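Side-chain contacts in Lmo0740 protein (Listeria monocytogenes, PDB 4RFA), which is probably a transcription regulator of the Crp family, with an N-terminal cyclic nucleotide-binding-type domain and a C-terminal DNA-binding domain: residues A[22-25]-A[26-29]; A[130-133]-A[134-138]. All coordinates share one frame; numbering follows the deposited sequence.

Contact 1: residues A[22-25]-A[26-29]; sequences FPDY and YKYV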
loop_
_atom_site.group_PDB
_atom_site.type_symbol
_atom_site.label_atom_id
_atom_site.label_comp_id
_atom_site.label_asym_id
_atom_site.label_seq_id
_atom_site.Cartn_x
_atom_site.Cartn_y
_atom_site.Cartn_z
ATOM N N PHE A 22 -27.658 16.181 2.992
ATOM C CA PHE A 22 -27.491 17.066 1.836
ATOM C C PHE A 22 -28.483 16.759 0.727
ATOM O O PHE A 22 -28.660 15.588 0.382
ATOM C CB PHE A 22 -26.056 17.014 1.324
ATOM C CG PHE A 22 -25.051 17.300 2.397
ATOM C CD1 PHE A 22 -25.298 18.312 3.344
ATOM C CD2 PHE A 22 -23.882 16.554 2.505
ATOM C CE1 PHE A 22 -24.388 18.577 4.357
ATOM C CE2 PHE A 22 -22.965 16.822 3.515
ATOM C CZ PHE A 22 -23.217 17.837 4.435
ATOM N N PRO A 23 -29.124 17.815 0.161
ATOM C CA PRO A 23 -30.165 17.651 -0.849
ATOM C C PRO A 23 -29.731 16.813 -2.037
ATOM O O PRO A 23 -30.554 16.135 -2.602
ATOM C CB PRO A 23 -30.468 19.083 -1.296
ATOM C CG PRO A 23 -30.046 19.945 -0.161
ATOM C CD PRO A 23 -28.873 19.246 0.453
ATOM N N ASP A 24 -28.437 16.830 -2.385
ATOM C CA ASP A 24 -27.928 16.050 -3.535
ATOM C C ASP A 24 -27.509 14.591 -3.213
ATOM O O ASP A 24 -26.761 13.968 -3.979
ATOM C CB ASP A 24 -26.786 16.830 -4.186
ATOM C CG ASP A 24 -27.251 18.151 -4.808
ATOM O OD1 ASP A 24 -28.442 18.276 -5.163
ATOM O OD2 ASP A 24 -26.417 19.070 -4.940
ATOM N N TYR A 25 -27.985 14.052 -2.087
ATOM C CA TYR A 25 -27.615 12.701 -1.638
ATOM C C TYR A 25 -27.861 11.585 -2.663
ATOM O O TYR A 25 -26.940 10.845 -3.001
ATOM C CB TYR A 25 -28.338 12.356 -0.331
ATOM C CG TYR A 25 -28.062 10.952 0.123
ATOM C CD1 TYR A 25 -26.860 10.632 0.781
ATOM C CD2 TYR A 25 -28.973 9.920 -0.135
ATOM C CE1 TYR A 25 -26.600 9.339 1.185
ATOM C CE2 TYR A 25 -28.715 8.614 0.252
ATOM C CZ TYR A 25 -27.543 8.323 0.910
ATOM O OH TYR A 25 -27.298 7.037 1.316
ATOM N N TYR A 26 -29.092 11.442 -3.146
ATOM C CA TYR A 26 -29.434 10.308 -4.034
ATOM C C TYR A 26 -28.741 10.432 -5.395
ATOM O O TYR A 26 -28.521 9.468 -6.099
ATOM C CB TYR A 26 -30.962 10.248 -4.237
ATOM C CG TYR A 26 -31.681 9.667 -3.047
ATOM C CD1 TYR A 26 -31.337 8.407 -2.566
ATOM C CD2 TYR A 26 -32.689 10.370 -2.404
ATOM C CE1 TYR A 26 -31.965 7.863 -1.467
ATOM C CE2 TYR A 26 -33.350 9.830 -1.310
ATOM C CZ TYR A 26 -32.981 8.576 -0.842
ATOM O OH TYR A 26 -33.616 8.018 0.247
ATOM N N LYS A 27 -28.438 11.670 -5.744
ATOM C CA LYS A 27 -27.699 12.019 -6.929
ATOM C C LYS A 27 -26.249 11.538 -6.858
ATOM O O LYS A 27 -25.701 11.126 -7.858
ATOM C CB LYS A 27 -27.747 13.533 -7.074
ATOM C CG LYS A 27 -26.832 14.155 -8.097
ATOM C CD LYS A 27 -27.302 15.572 -8.334
ATOM C CE LYS A 27 -26.385 16.338 -9.257
ATOM N NZ LYS A 27 -26.900 17.728 -9.400
ATOM N N TYR A 28 -25.639 11.577 -5.686
ATOM C CA TYR A 28 -24.239 11.225 -5.580
ATOM C C TYR A 28 -23.922 9.902 -4.861
ATOM O O TYR A 28 -22.760 9.496 -4.794
ATOM C CB TYR A 28 -23.502 12.377 -4.881
ATOM C CG TYR A 28 -23.477 13.678 -5.672
ATOM C CD1 TYR A 28 -23.041 13.701 -6.987
ATOM C CD2 TYR A 28 -23.866 14.891 -5.093
ATOM C CE1 TYR A 28 -22.994 14.876 -7.718
ATOM C CE2 TYR A 28 -23.806 16.080 -5.813
ATOM C CZ TYR A 28 -23.368 16.056 -7.129
ATOM O OH TYR A 28 -23.314 17.200 -7.887
ATOM N N VAL A 29 -24.922 9.254 -4.280
ATOM C CA VAL A 29 -24.665 8.117 -3.412
ATOM C C VAL A 29 -25.566 7.004 -3.863
ATOM O O VAL A 29 -26.755 7.171 -3.925
ATOM C CB VAL A 29 -24.994 8.394 -1.945
ATOM C CG1 VAL A 29 -24.774 7.133 -1.137
ATOM C CG2 VAL A 29 -24.204 9.578 -1.402
#
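Tyr25, in the single-turn helix 25-28, packs against Tyr26 of that helix and against Val29, where strand 29-35 begins. A type I beta turn (Phe22 to Tyr25) leads into the helix. The Tyr25 ring stands with CG anti to the backbone N (chi1 176°), and that sets one face over Val29 and turns an edge to Tyr26. With Tyr26 it makes a T-shaped pair. The edge of Tyr25 points at the face of Tyr26, with centroids 5.2 Å apart and planes at 72°. Over one face of Tyr25 lies Val29, whose CB is 3.9 Å from the ring centroid in a CH-pi contact. Leu19 and Lys20 of helix 11-20 also touch the Tyr25 side chain.

Asp24 sits at the N-cap position, but its carboxylate makes no capping bond. Its side chain lies alongside that of Tyr28, with Asp24 CB 3.5 Å from Tyr28 CE2. The Tyr28 ring also stacks with Phe113 of helix 111-120. Tyr25 O accepts two N-H groups: Tyr28 N at 3.1 Å, from above the carbonyl plane, and, weakly, Val29 N. Tyr28 N also bonds weakly to Asp24 O. At the far end of the Tyr25 ring, Tyr25 OH rests 3.5 Å from Val29 CG1.

Contact 2: residues A[130-133]-A[134-138]; sequences TSIA and DVFAR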
loop_
_atom_site.group_PDB
_atom_site.type_symbol
_atom_site.label_atom_id
_atom_site.label_comp_id
_atom_site.label_asym_id
_atom_site.label_seq_id
_atom_site.Cartn_x
_atom_site.Cartn_y
_atom_site.Cartn_z
ATOM N N THR A 130 -8.146 8.027 7.900
ATOM C CA THR A 130 -8.026 6.833 8.731
ATOM C C THR A 130 -8.264 5.578 7.960
ATOM O O THR A 130 -7.539 4.626 8.144
ATOM C CB THR A 130 -8.965 6.897 9.948
ATOM O OG1 THR A 130 -8.514 7.952 10.801
ATOM C CG2 THR A 130 -8.958 5.587 10.724
ATOM N N SER A 131 -9.263 5.566 7.084
ATOM C CA SER A 131 -9.514 4.413 6.234
ATOM C C SER A 131 -8.327 4.081 5.326
ATOM O O SER A 131 -7.977 2.922 5.174
ATOM C CB SER A 131 -10.725 4.654 5.345
ATOM O OG SER A 131 -11.716 5.319 6.076
ATOM N N ILE A 132 -7.755 5.112 4.719
ATOM C CA ILE A 132 -6.572 5.006 3.871
ATOM C C ILE A 132 -5.400 4.500 4.685
ATOM O O ILE A 132 -4.797 3.496 4.321
ATOM C CB ILE A 132 -6.210 6.395 3.266
ATOM C CG1 ILE A 132 -7.313 6.932 2.339
ATOM C CG2 ILE A 132 -4.914 6.362 2.483
ATOM C CD1 ILE A 132 -8.185 5.882 1.714
ATOM N N ALA A 133 -5.124 5.182 5.798
ATOM C CA ALA A 133 -4.059 4.802 6.757
ATOM C C ALA A 133 -4.118 3.342 7.085
ATOM O O ALA A 133 -3.107 2.656 7.053
ATOM C CB ALA A 133 -4.184 5.623 8.029
ATOM N N ASP A 134 -5.317 2.811 7.333
ATOM C CA ASP A 134 -5.409 1.375 7.647
ATOM C C ASP A 134 -5.091 0.491 6.446
ATOM O O ASP A 134 -4.571 -0.593 6.615
ATOM C CB ASP A 134 -6.788 1.020 8.204
ATOM C CG ASP A 134 -7.012 1.604 9.584
ATOM O OD1 ASP A 134 -6.021 1.936 10.258
ATOM O OD2 ASP A 134 -8.174 1.717 10.006
ATOM N N VAL A 135 -5.369 0.940 5.234
ATOM C CA VAL A 135 -5.050 0.093 4.066
ATOM C C VAL A 135 -3.541 0.075 3.877
ATOM O O VAL A 135 -2.966 -0.993 3.630
ATOM C CB VAL A 135 -5.728 0.557 2.778
ATOM C CG1 VAL A 135 -5.260 -0.286 1.592
ATOM C CG2 VAL A 135 -7.198 0.363 2.935
ATOM N N PHE A 136 -2.920 1.239 4.022
ATOM C CA PHE A 136 -1.459 1.332 4.059
ATOM C C PHE A 136 -0.808 0.401 5.046
ATOM O O PHE A 136 0.139 -0.314 4.699
ATOM C CB PHE A 136 -1.015 2.724 4.405
ATOM C CG PHE A 136 -1.215 3.689 3.302
ATOM C CD1 PHE A 136 -1.309 3.266 1.998
ATOM C CD2 PHE A 136 -1.300 5.025 3.568
ATOM C CE1 PHE A 136 -1.482 4.178 0.966
ATOM C CE2 PHE A 136 -1.460 5.933 2.543
ATOM C CZ PHE A 136 -1.554 5.512 1.239
ATOM N N ALA A 137 -1.301 0.424 6.275
ATOM C CA ALA A 137 -0.730 -0.446 7.309
ATOM C C ALA A 137 -0.843 -1.898 6.853
ATOM O O ALA A 137 0.097 -2.631 6.976
ATOM C CB ALA A 137 -1.431 -0.250 8.643
ATOM N N ARG A 138 -1.975 -2.302 6.256
ATOM C CA ARG A 138 -2.097 -3.683 5.807
ATOM C C ARG A 138 -1.180 -3.998 4.616
ATOM O O ARG A 138 -0.622 -5.078 4.512
ATOM C CB ARG A 138 -3.542 -3.989 5.495
ATOM C CG ARG A 138 -4.444 -3.916 6.722
ATOM C CD ARG A 138 -5.883 -3.812 6.296
ATOM N NE ARG A 138 -6.156 -4.980 5.431
ATOM C CZ ARG A 138 -6.953 -4.965 4.373
ATOM N NH1 ARG A 138 -7.550 -3.847 4.006
ATOM N NH2 ARG A 138 -7.092 -6.055 3.655
#
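Asp134 N bonds to Thr130 O at 3.0 Å, and Phe136 N bonds to Ile132 O at the same length, with a nearly straight N-H...O angle of 170°. Ala137 N to Ala133 O repeats the i to i+4 pattern. These are the main-chain bonds of an alpha-helix, here the middle of helix 126-143. The bond from Val135 N to Ser131 O is longer, at 3.3 Å. Val135 N also makes a weak bond to Ile132 O, so that carbonyl receives two N-H groups.

The side chains of Thr130 and Asp134 lie side by side, one turn apart. Asp134 has CG beside its own backbone N (chi1 -69°), which turns the carboxylate back along the helix toward Thr130. The carboxylate lies by the Thr130 carbonyl, with Asp134 CG 3.4 Å from Thr130 O. Between the two side chains the touch is slight, with CG2 of Thr130 4.0 Å from OD2 of Asp134. Their polar ends have other partners. Thr130 OG1 bonds to Asp126 O and to Phe87 O of the second subunit, and Asp134 OD2 bonds to Ser89 OG of that subunit.

Elsewhere around the helix, Ile132 and Phe136 form the apolar pair. The CG2 branch of Ile132 meets the outer end of the Phe136 ring, 3.5 Å from CE2 and 3.7 Å from CZ. The carbonyl oxygen of Ile132 lies over one face of the same ring. The Phe136 ring also meets Phe136 and His139 of the second subunit.

The chemistry implies a helix with two kinds of surface for its dimer partner. Thr130 and Asp134 offer hydrogen-bonding groups, while Phe136 offers an aromatic ring, beside which Ile132 packs from one turn earlier.

Overall arrangement
Both contacts are local, each within a single run of chain, and they come in series. Contact 1 closes before contact 2 opens. Their centres are 27 Å apart, and their nearest atoms, about 15 Å apart, do not touch. Contact 1 lies at the periphery, 27 Å from the centre of the chain, where helix 25-28 leads into strand 29-35, an edge strand of a four-stranded antiparallel sheet in this chain. Contact 2 lies 11 Å from that centre, on the long helix 126-143. No other chain of the assembly touches contact 1, whereas contact 2 faces the second subunit. Its position fits the dimerisation helix of Crp-type regulators, which joins the sensing domain to the DNA-binding domain.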